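Local coordinates for hydroquinone dioxygenase large subunit (Pseudomonas sp., PDB 4ZXA), which is the large subunit of a two-subunit iron-dependent dioxygenase that probably opens the ring of hydroquinone between its 1,2-carbons, at residues 77-89 with 93-106. Numbering follows the deposited sequence.
Sequences GFFYGWVNFDHVI and NYYGKVDLYAGTFN. With H8N (4-hydroxybenzonitrile), chain J.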
ATOM      1  N   GLY E  77     -14.926  16.335   6.972  1.00 32.00           N
ATOM      2  CA  GLY E  77     -16.091  16.828   6.258  1.00 22.51           C
ATOM      3  C   GLY E  77     -15.812  16.913   4.774  1.00 27.23           C
ATOM      4  O   GLY E  77     -16.313  17.800   4.078  1.00 33.35           O
ATOM      5  N   PHE E  78     -15.003  15.972   4.293  1.00 27.70           N
ATOM      6  CA  PHE E  78     -14.622  15.884   2.883  1.00 23.60           C
ATOM      7  C   PHE E  78     -13.613  16.939   2.451  1.00 25.27           C
ATOM      8  O   PHE E  78     -13.296  17.062   1.270  1.00 24.64           O
ATOM      9  CB  PHE E  78     -15.857  15.813   1.974  1.00 24.98           C
ATOM     10  CG  PHE E  78     -16.723  14.620   2.264  1.00 26.74           C
ATOM     11  CD1 PHE E  78     -16.345  13.353   1.820  1.00 25.35           C
ATOM     12  CD2 PHE E  78     -17.879  14.747   3.019  1.00 22.42           C
ATOM     13  CE1 PHE E  78     -17.124  12.224   2.100  1.00 23.18           C
ATOM     14  CE2 PHE E  78     -18.662  13.637   3.305  1.00 28.91           C
ATOM     15  CZ  PHE E  78     -18.285  12.365   2.845  1.00 28.98           C
ATOM     16  N   PHE E  79     -13.095  17.685   3.423  1.00 25.40           N
ATOM     17  CA  PHE E  79     -11.932  18.521   3.194  1.00 26.33           C
ATOM     18  C   PHE E  79     -12.181  19.511   2.053  1.00 26.46           C
ATOM     19  O   PHE E  79     -13.262  20.092   1.956  1.00 28.25           O
ATOM     20  CB  PHE E  79     -10.730  17.626   2.878  1.00 25.18           C
ATOM     21  CG  PHE E  79      -9.403  18.212   3.288  1.00 25.78           C
ATOM     22  CD1 PHE E  79      -9.340  19.258   4.194  1.00 27.37           C
ATOM     23  CD2 PHE E  79      -8.220  17.722   2.757  1.00 23.75           C
ATOM     24  CE1 PHE E  79      -8.107  19.806   4.571  1.00 34.11           C
ATOM     25  CE2 PHE E  79      -6.990  18.265   3.122  1.00 30.16           C
ATOM     26  CZ  PHE E  79      -6.930  19.301   4.032  1.00 26.43           C
ATOM     27  N   TYR E  80     -11.175  19.696   1.200  1.00 26.39           N
ATOM     28  CA  TYR E  80     -11.266  20.569   0.028  1.00 29.67           C
ATOM     29  C   TYR E  80     -10.681  19.790  -1.115  1.00 21.36           C
ATOM     30  O   TYR E  80      -9.895  18.883  -0.890  1.00 24.14           O
ATOM     31  CB  TYR E  80     -10.423  21.844   0.221  1.00 25.69           C
ATOM     32  CG  TYR E  80     -10.770  22.570   1.467  1.00 25.59           C
ATOM     33  CD1 TYR E  80     -11.839  23.445   1.498  1.00 28.29           C
ATOM     34  CD2 TYR E  80     -10.067  22.344   2.642  1.00 33.53           C
ATOM     35  CE1 TYR E  80     -12.184  24.110   2.660  1.00 30.92           C
ATOM     36  CE2 TYR E  80     -10.409  22.996   3.816  1.00 34.96           C
ATOM     37  CZ  TYR E  80     -11.465  23.881   3.818  1.00 36.51           C
ATOM     38  OH  TYR E  80     -11.801  24.536   4.978  1.00 37.40           O
ATOM     39  N   GLY E  81     -11.011  20.156  -2.340  1.00 22.49           N
ATOM     40  CA  GLY E  81     -10.406  19.494  -3.485  1.00 23.35           C
ATOM     41  C   GLY E  81     -10.617  17.984  -3.493  1.00 27.83           C
ATOM     42  O   GLY E  81     -11.689  17.494  -3.107  1.00 26.50           O
ATOM     43  N   TRP E  82      -9.593  17.243  -3.917  1.00 22.63           N
ATOM     44  CA  TRP E  82      -9.736  15.808  -4.134  1.00 24.01           C
ATOM     45  C   TRP E  82      -9.057  14.997  -3.035  1.00 23.93           C
ATOM     46  O   TRP E  82      -7.841  15.086  -2.846  1.00 25.33           O
ATOM     47  CB  TRP E  82      -9.137  15.395  -5.477  1.00 20.73           C
ATOM     48  CG  TRP E  82      -9.787  15.979  -6.691  1.00 27.18           C
ATOM     49  CD1 TRP E  82     -10.540  15.316  -7.622  1.00 28.44           C
ATOM     50  CD2 TRP E  82      -9.713  17.342  -7.140  1.00 28.41           C
ATOM     51  NE1 TRP E  82     -10.950  16.183  -8.609  1.00 29.05           N
ATOM     52  CE2 TRP E  82     -10.452  17.433  -8.335  1.00 32.44           C
ATOM     53  CE3 TRP E  82      -9.097  18.494  -6.637  1.00 25.29           C
ATOM     54  CZ2 TRP E  82     -10.594  18.639  -9.041  1.00 29.36           C
ATOM     55  CZ3 TRP E  82      -9.245  19.690  -7.341  1.00 26.51           C
ATOM     56  CH2 TRP E  82      -9.982  19.749  -8.528  1.00 22.58           C
ATOM     57  N   VAL E  83      -9.843  14.195  -2.325  1.00 20.38           N
ATOM     58  CA  VAL E  83      -9.316  13.287  -1.324  1.00 18.29           C
ATOM     59  C   VAL E  83      -9.277  11.869  -1.922  1.00 25.38           C
ATOM     60  O   VAL E  83     -10.316  11.245  -2.141  1.00 21.19           O
ATOM     61  CB  VAL E  83     -10.201  13.313  -0.085  1.00 20.60           C
ATOM     62  CG1 VAL E  83      -9.687  12.337   0.962  1.00 17.05           C
ATOM     63  CG2 VAL E  83     -10.306  14.746   0.474  1.00 19.02           C
ATOM     64  N   ASN E  84      -8.079  11.374  -2.213  1.00 20.41           N
ATOM     65  CA  ASN E  84      -7.947  10.093  -2.875  1.00 19.73           C
ATOM     66  C   ASN E  84      -7.589   8.983  -1.903  1.00 26.28           C
ATOM     67  O   ASN E  84      -6.593   9.085  -1.162  1.00 21.75           O
ATOM     68  CB  ASN E  84      -6.916  10.162  -3.989  1.00 20.80           C
ATOM     69  CG  ASN E  84      -7.291  11.158  -5.066  1.00 23.90           C
ATOM     70  OD1 ASN E  84      -6.819  12.297  -5.063  1.00 26.84           O
ATOM     71  ND2 ASN E  84      -8.125  10.735  -5.996  1.00 18.92           N
ATOM     72  N   PHE E  85      -8.426   7.939  -1.899  1.00 22.17           N
ATOM     73  CA  PHE E  85      -8.242   6.782  -1.039  1.00 20.34           C
ATOM     74  C   PHE E  85      -7.077   6.022  -1.604  1.00 20.29           C
ATOM     75  O   PHE E  85      -6.295   5.426  -0.885  1.00 18.19           O
ATOM     76  CB  PHE E  85      -9.472   5.889  -1.091  1.00 23.27           C
ATOM     77  CG  PHE E  85     -10.604   6.359  -0.237  1.00 23.78           C
ATOM     78  CD1 PHE E  85     -10.883   7.708  -0.111  1.00 21.07           C
ATOM     79  CD2 PHE E  85     -11.404   5.439   0.429  1.00 23.97           C
ATOM     80  CE1 PHE E  85     -11.949   8.148   0.678  1.00 24.30           C
ATOM     81  CE2 PHE E  85     -12.460   5.854   1.222  1.00 25.21           C
ATOM     82  CZ  PHE E  85     -12.743   7.223   1.346  1.00 26.84           C
ATOM     83  N   ASP E  86      -6.999   6.036  -2.925  1.00 25.33           N
ATOM     84  CA  ASP E  86      -5.915   5.419  -3.664  1.00 21.67           C
ATOM     85  C   ASP E  86      -6.070   5.896  -5.100  1.00 23.51           C
ATOM     86  O   ASP E  86      -6.864   6.787  -5.369  1.00 23.99           O
ATOM     87  CB  ASP E  86      -5.905   3.883  -3.529  1.00 18.67           C
ATOM     88  CG  ASP E  86      -7.015   3.191  -4.329  1.00 27.80           C
ATOM     89  OD1 ASP E  86      -7.769   3.860  -5.082  1.00 27.87           O
ATOM     90  OD2 ASP E  86      -7.120   1.950  -4.218  1.00 25.68           O
ATOM     91  N   HIS E  87      -5.317   5.324  -6.028  0.63 24.66           N
ATOM     92  CA  HIS E  87      -5.289   5.864  -7.382  0.63 24.70           C
ATOM     93  C   HIS E  87      -6.550   5.580  -8.200  0.63 25.58           C
ATOM     94  O   HIS E  87      -6.625   5.929  -9.378  0.63 25.64           O
ATOM     95  CB  HIS E  87      -4.029   5.409  -8.120  0.63 24.35           C
ATOM     96  CG  HIS E  87      -2.770   5.981  -7.550  0.63 22.50           C
ATOM     97  ND1 HIS E  87      -2.076   5.378  -6.525  0.63 22.54           N
ATOM     98  CD2 HIS E  87      -2.095   7.115  -7.851  0.63 23.28           C
ATOM     99  CE1 HIS E  87      -1.019   6.112  -6.222  0.63 23.93           C
ATOM    100  NE2 HIS E  87      -1.007   7.170  -7.014  0.63 26.87           N
ATOM    101  N   VAL E  88      -7.540   4.954  -7.573  1.00 24.99           N
ATOM    102  CA  VAL E  88      -8.813   4.716  -8.239  1.00 21.73           C
ATOM    103  C   VAL E  88      -9.970   5.450  -7.564  1.00 25.31           C
ATOM    104  O   VAL E  88     -10.768   6.089  -8.235  1.00 28.59           O
ATOM    105  CB  VAL E  88      -9.121   3.208  -8.309  1.00 24.24           C
ATOM    106  CG1 VAL E  88     -10.480   2.966  -8.925  1.00 22.62           C
ATOM    107  CG2 VAL E  88      -8.038   2.508  -9.105  1.00 24.97           C
ATOM    108  N   ILE E  89     -10.041   5.372  -6.239  1.00 25.56           N
ATOM    109  CA  ILE E  89     -11.209   5.819  -5.491  1.00 23.89           C
ATOM    110  C   ILE E  89     -10.996   7.128  -4.745  1.00 23.04           C
ATOM    111  O   ILE E  89      -9.985   7.312  -4.082  1.00 28.18           O
ATOM    112  CB  ILE E  89     -11.636   4.750  -4.462  1.00 27.05           C
ATOM    113  CG1 ILE E  89     -12.033   3.455  -5.175  1.00 28.41           C
ATOM    114  CG2 ILE E  89     -12.774   5.264  -3.619  1.00 24.48           C
ATOM    115  CD1 ILE E  89     -13.256   3.600  -6.083  1.00 24.70           C
ATOM    116  N   ASN E  93     -14.819  17.474  -2.871  1.00 27.70           N
ATOM    117  CA  ASN E  93     -15.810  18.238  -2.142  1.00 29.89           C
ATOM    118  C   ASN E  93     -16.208  19.436  -2.988  1.00 33.44           C
ATOM    119  O   ASN E  93     -15.340  20.208  -3.422  1.00 32.79           O
ATOM    120  CB  ASN E  93     -15.285  18.691  -0.778  1.00 26.23           C
ATOM    121  CG  ASN E  93     -16.408  19.082   0.179  1.00 28.91           C
ATOM    122  OD1 ASN E  93     -17.565  19.182  -0.223  1.00 28.88           O
ATOM    123  ND2 ASN E  93     -16.067  19.299   1.454  1.00 24.71           N
ATOM    124  N   TYR E  94     -17.512  19.566  -3.191  1.00 25.59           N
ATOM    125  CA  TYR E  94     -18.098  20.690  -3.891  1.00 36.06           C
ATOM    126  C   TYR E  94     -18.882  21.584  -2.932  1.00 32.81           C
ATOM    127  O   TYR E  94     -19.699  22.392  -3.350  1.00 37.24           O
ATOM    128  CB  TYR E  94     -18.900  20.236  -5.109  1.00 28.09           C
ATOM    129  CG  TYR E  94     -17.992  19.864  -6.252  1.00 27.56           C
ATOM    130  CD1 TYR E  94     -17.144  20.801  -6.813  1.00 25.37           C
ATOM    131  CD2 TYR E  94     -17.948  18.568  -6.742  1.00 26.85           C
ATOM    132  CE1 TYR E  94     -16.298  20.469  -7.842  1.00 25.77           C
ATOM    133  CE2 TYR E  94     -17.102  18.228  -7.773  1.00 25.24           C
ATOM    134  CZ  TYR E  94     -16.279  19.185  -8.318  1.00 29.32           C
ATOM    135  OH  TYR E  94     -15.432  18.862  -9.345  1.00 35.77           O
ATOM    136  N   TYR E  95     -18.584  21.447  -1.643  1.00 31.00           N
ATOM    137  CA  TYR E  95     -19.166  22.312  -0.617  1.00 36.73           C
ATOM    138  C   TYR E  95     -20.693  22.408  -0.509  1.00 39.82           C
ATOM    139  O   TYR E  95     -21.261  23.494  -0.537  1.00 33.78           O
ATOM    140  CB  TYR E  95     -18.500  23.681  -0.707  1.00 33.85           C
ATOM    141  CG  TYR E  95     -17.037  23.534  -1.044  1.00 34.83           C
ATOM    142  CD1 TYR E  95     -16.194  22.803  -0.219  1.00 29.64           C
ATOM    143  CD2 TYR E  95     -16.508  24.082  -2.197  1.00 29.86           C
ATOM    144  CE1 TYR E  95     -14.865  22.646  -0.522  1.00 29.43           C
ATOM    145  CE2 TYR E  95     -15.178  23.928  -2.508  1.00 30.01           C
ATOM    146  CZ  TYR E  95     -14.361  23.210  -1.666  1.00 32.25           C
ATOM    147  OH  TYR E  95     -13.033  23.054  -1.967  1.00 31.52           O
ATOM    148  N   GLY E  96     -21.339  21.250  -0.418  1.00 34.42           N
ATOM    149  CA  GLY E  96     -22.786  21.140  -0.323  1.00 41.84           C
ATOM    150  C   GLY E  96     -23.167  19.853  -1.015  1.00 37.97           C
ATOM    151  O   GLY E  96     -24.084  19.140  -0.623  1.00 40.37           O
ATOM    152  N   LYS E  97     -22.415  19.578  -2.063  1.00 39.44           N
ATOM    153  CA  LYS E  97     -22.456  18.333  -2.829  1.00 39.05           C
ATOM    154  C   LYS E  97     -21.055  17.708  -2.847  1.00 35.67           C
ATOM    155  O   LYS E  97     -20.049  18.420  -2.815  1.00 35.74           O
ATOM    156  CB  LYS E  97     -22.923  18.598  -4.264  1.00 37.42           C
ATOM    157  CG  LYS E  97     -24.394  18.998  -4.394  1.00 50.66           C
ATOM    158  CD  LYS E  97     -24.660  19.727  -5.721  1.00 43.01           C
ATOM    159  CE  LYS E  97     -26.123  19.619  -6.153  1.00 57.20           C
ATOM    160  NZ  LYS E  97     -27.094  20.053  -5.101  1.00 62.65           N
ATOM    161  N   VAL E  98     -20.982  16.382  -2.890  1.00 33.41           N
ATOM    162  CA  VAL E  98     -19.694  15.705  -2.984  1.00 29.08           C
ATOM    163  C   VAL E  98     -19.718  14.650  -4.080  1.00 31.07           C
ATOM    164  O   VAL E  98     -20.584  13.776  -4.077  1.00 31.01           O
ATOM    165  CB  VAL E  98     -19.318  14.991  -1.669  1.00 27.51           C
ATOM    166  CG1 VAL E  98     -18.059  14.162  -1.867  1.00 22.68           C
ATOM    167  CG2 VAL E  98     -19.143  15.989  -0.531  1.00 28.44           C
ATOM    168  N   ASP E  99     -18.764  14.728  -5.007  1.00 26.63           N
ATOM    169  CA  ASP E  99     -18.588  13.685  -6.010  1.00 25.19           C
ATOM    170  C   ASP E  99     -17.905  12.464  -5.403  1.00 24.80           C
ATOM    171  O   ASP E  99     -16.882  12.589  -4.745  1.00 23.91           O
ATOM    172  CB  ASP E  99     -17.731  14.192  -7.169  1.00 26.88           C
ATOM    173  CG  ASP E  99     -18.539  14.911  -8.227  1.00 30.52           C
ATOM    174  OD1 ASP E  99     -19.745  15.125  -7.997  1.00 34.89           O
ATOM    175  OD2 ASP E  99     -17.974  15.276  -9.284  1.00 31.04           O
ATOM    176  N   LEU E 100     -18.472  11.278  -5.625  1.00 28.98           N
ATOM    177  CA  LEU E 100     -17.733  10.034  -5.406  1.00 22.60           C
ATOM    178  C   LEU E 100     -17.349   9.496  -6.768  1.00 21.34           C
ATOM    179  O   LEU E 100     -18.210   9.329  -7.631  1.00 26.59           O
ATOM    180  CB  LEU E 100     -18.565   8.996  -4.661  1.00 19.27           C
ATOM    181  CG  LEU E 100     -17.861   7.663  -4.419  1.00 21.51           C
ATOM    182  CD1 LEU E 100     -16.524   7.854  -3.706  1.00 23.94           C
ATOM    183  CD2 LEU E 100     -18.747   6.759  -3.595  1.00 28.00           C
ATOM    184  N   TYR E 101     -16.060   9.236  -6.962  1.00 20.99           N
ATOM    185  CA  TYR E 101     -15.564   8.767  -8.250  1.00 23.87           C
ATOM    186  C   TYR E 101     -14.668   7.538  -8.156  1.00 24.94           C
ATOM    187  O   TYR E 101     -14.031   7.288  -7.133  1.00 26.51           O
ATOM    188  CB  TYR E 101     -14.813   9.880  -8.975  1.00 28.50           C
ATOM    189  CG  TYR E 101     -13.656  10.472  -8.184  1.00 24.68           C
ATOM    190  CD1 TYR E 101     -13.824  11.639  -7.447  1.00 22.24           C
ATOM    191  CD2 TYR E 101     -12.398   9.881  -8.195  1.00 26.39           C
ATOM    192  CE1 TYR E 101     -12.785  12.199  -6.745  1.00 23.36           C
ATOM    193  CE2 TYR E 101     -11.338  10.437  -7.483  1.00 24.50           C
ATOM    194  CZ  TYR E 101     -11.548  11.593  -6.759  1.00 24.40           C
ATOM    195  OH  TYR E 101     -10.525  12.156  -6.043  1.00 27.33           O
ATOM    196  N   ALA E 102     -14.624   6.780  -9.248  1.00 29.62           N
ATOM    197  CA  ALA E 102     -13.760   5.610  -9.369  1.00 29.51           C
ATOM    198  C   ALA E 102     -13.046   5.687 -10.697  1.00 28.71           C
ATOM    199  O   ALA E 102     -13.658   5.465 -11.738  1.00 34.22           O
ATOM    200  CB  ALA E 102     -14.573   4.311  -9.286  1.00 24.07           C
ATOM    201  N   GLY E 103     -11.753   5.999 -10.659  1.00 27.50           N
ATOM    202  CA  GLY E 103     -10.933   6.034 -11.854  1.00 26.06           C
ATOM    203  C   GLY E 103     -11.088   7.313 -12.655  1.00 29.52           C
ATOM    204  O   GLY E 103     -10.408   7.535 -13.649  1.00 33.39           O
ATOM    205  N   THR E 104     -11.991   8.174 -12.229  1.00 31.57           N
ATOM    206  CA  THR E 104     -12.292   9.344 -13.031  1.00 34.74           C
ATOM    207  C   THR E 104     -11.071  10.238 -13.184  1.00 32.66           C
ATOM    208  O   THR E 104     -10.858  10.846 -14.229  1.00 37.65           O
ATOM    209  CB  THR E 104     -13.457  10.130 -12.436  1.00 31.60           C
ATOM    210  OG1 THR E 104     -14.641   9.342 -12.548  1.00 27.18           O
ATOM    211  CG2 THR E 104     -13.645  11.459 -13.177  1.00 34.50           C
ATOM    212  N   PHE E 105     -10.269  10.314 -12.138  1.00 30.84           N
ATOM    213  CA  PHE E 105      -9.082  11.151 -12.178  1.00 33.88           C
ATOM    214  C   PHE E 105      -7.837  10.306 -12.308  1.00 34.77           C
ATOM    215  O   PHE E 105      -6.813  10.577 -11.691  1.00 33.23           O
ATOM    216  CB  PHE E 105      -9.052  12.059 -10.965  1.00 29.01           C
ATOM    217  CG  PHE E 105     -10.245  12.946 -10.896  1.00 31.05           C
ATOM    218  CD1 PHE E 105     -11.297  12.651 -10.045  1.00 32.74           C
ATOM    219  CD2 PHE E 105     -10.364  14.033 -11.758  1.00 35.39           C
ATOM    220  CE1 PHE E 105     -12.435  13.461 -10.011  1.00 35.73           C
ATOM    221  CE2 PHE E 105     -11.501  14.851 -11.736  1.00 37.24           C
ATOM    222  CZ  PHE E 105     -12.538  14.563 -10.861  1.00 34.33           C
ATOM    223  N   ASN E 106      -7.957   9.281 -13.147  1.00 38.62           N
ATOM    224  CA  ASN E 106      -6.888   8.334 -13.409  1.00 40.18           C
ATOM    225  C   ASN E 106      -6.719   8.186 -14.916  1.00 42.40           C
ATOM    226  O   ASN E 106      -7.474   7.457 -15.570  1.00 37.62           O
ATOM    227  CB  ASN E 106      -7.223   6.991 -12.756  1.00 33.83           C
ATOM    228  CG  ASN E 106      -6.192   5.932 -13.031  1.00 39.11           C
ATOM    229  OD1 ASN E 106      -5.875   5.622 -14.192  1.00 42.53           O
ATOM    230  ND2 ASN E 106      -5.661   5.349 -11.955  1.00 34.81           N
TER
HETATM  231  NAA H8N J 402      -3.385  18.267   2.462  1.00 25.61           N
HETATM  232  CAC H8N J 402      -3.254  17.912   3.541  1.00 26.08           C
HETATM  233  CAI H8N J 402      -3.044  17.470   4.951  1.00 22.33           C
HETATM  234  CAF H8N J 402      -1.791  17.660   5.521  1.00 26.14           C
HETATM  235  CAD H8N J 402      -1.554  17.258   6.832  1.00 25.04           C
HETATM  236  CAH H8N J 402      -2.597  16.673   7.534  1.00 21.20           C
HETATM  237  OAB H8N J 402      -2.372  16.262   8.821  1.00 24.40           O
HETATM  238  CAE H8N J 402      -3.851  16.481   6.966  1.00 23.16           C
HETATM  239  CAG H8N J 402      -4.078  16.888   5.661  1.00 22.78           C
HETATM  240  O   HOH W   1      -6.582   9.327  -9.156  1.00 32.04           O
HETATM  241  O   HOH W   2      -9.625   8.290  -9.923  1.00 21.99           O
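Trp82 drives the edge of its five-membered ring onto a face of Phe105, an edge-to-face pair with planes 82° apart and NE1 3.2 Å from Phe105 CZ. Tyr101 completes the aromatic cluster: its CG lies between the backbone N and the carbonyl carbon (chi1 57°), which brings the ring next to Trp82, OH 3.5 Å from Trp82 CD1, with Phe105 CD1 over the centre of one face. At the other end, Asn93, CG opposite its own N, reaches back into the 77-81 loop. Its ND2 donates to Phe79 O at 3.0 Å from above the carbonyl plane, its backbone N binds Gly81 O, and its OD1 accepts from Tyr95 N in an Asx turn. With an alanine in its place, Phe79 O is likely to lose this donor and the turn its bond to Tyr95 N. Val98 CG2 sits over a face of Phe78, 4.3 Å from the ring centroid. At the far end, where residues 87-88 meet the Gly103-Asn106 type I turn, Asn106 ND2 meets His87 O almost straight (171°, 2.8 Å), in its own amide plane, and Gly103 N binds Val88 O. Ile89 CD1 packs on Ala102 CB at an antiparallel non-hydrogen-bonded pair. Strand 89-93 lies between 82-84 and 97-102 in the sheet. Asn93's bonds thus tie down the loop whose Phe79 lines the 4-hydroxybenzonitrile pocket, ring edge to the nitrile nitrogen, and whose Tyr80 O is hydrogen-bonded to His256, a cadmium ligand.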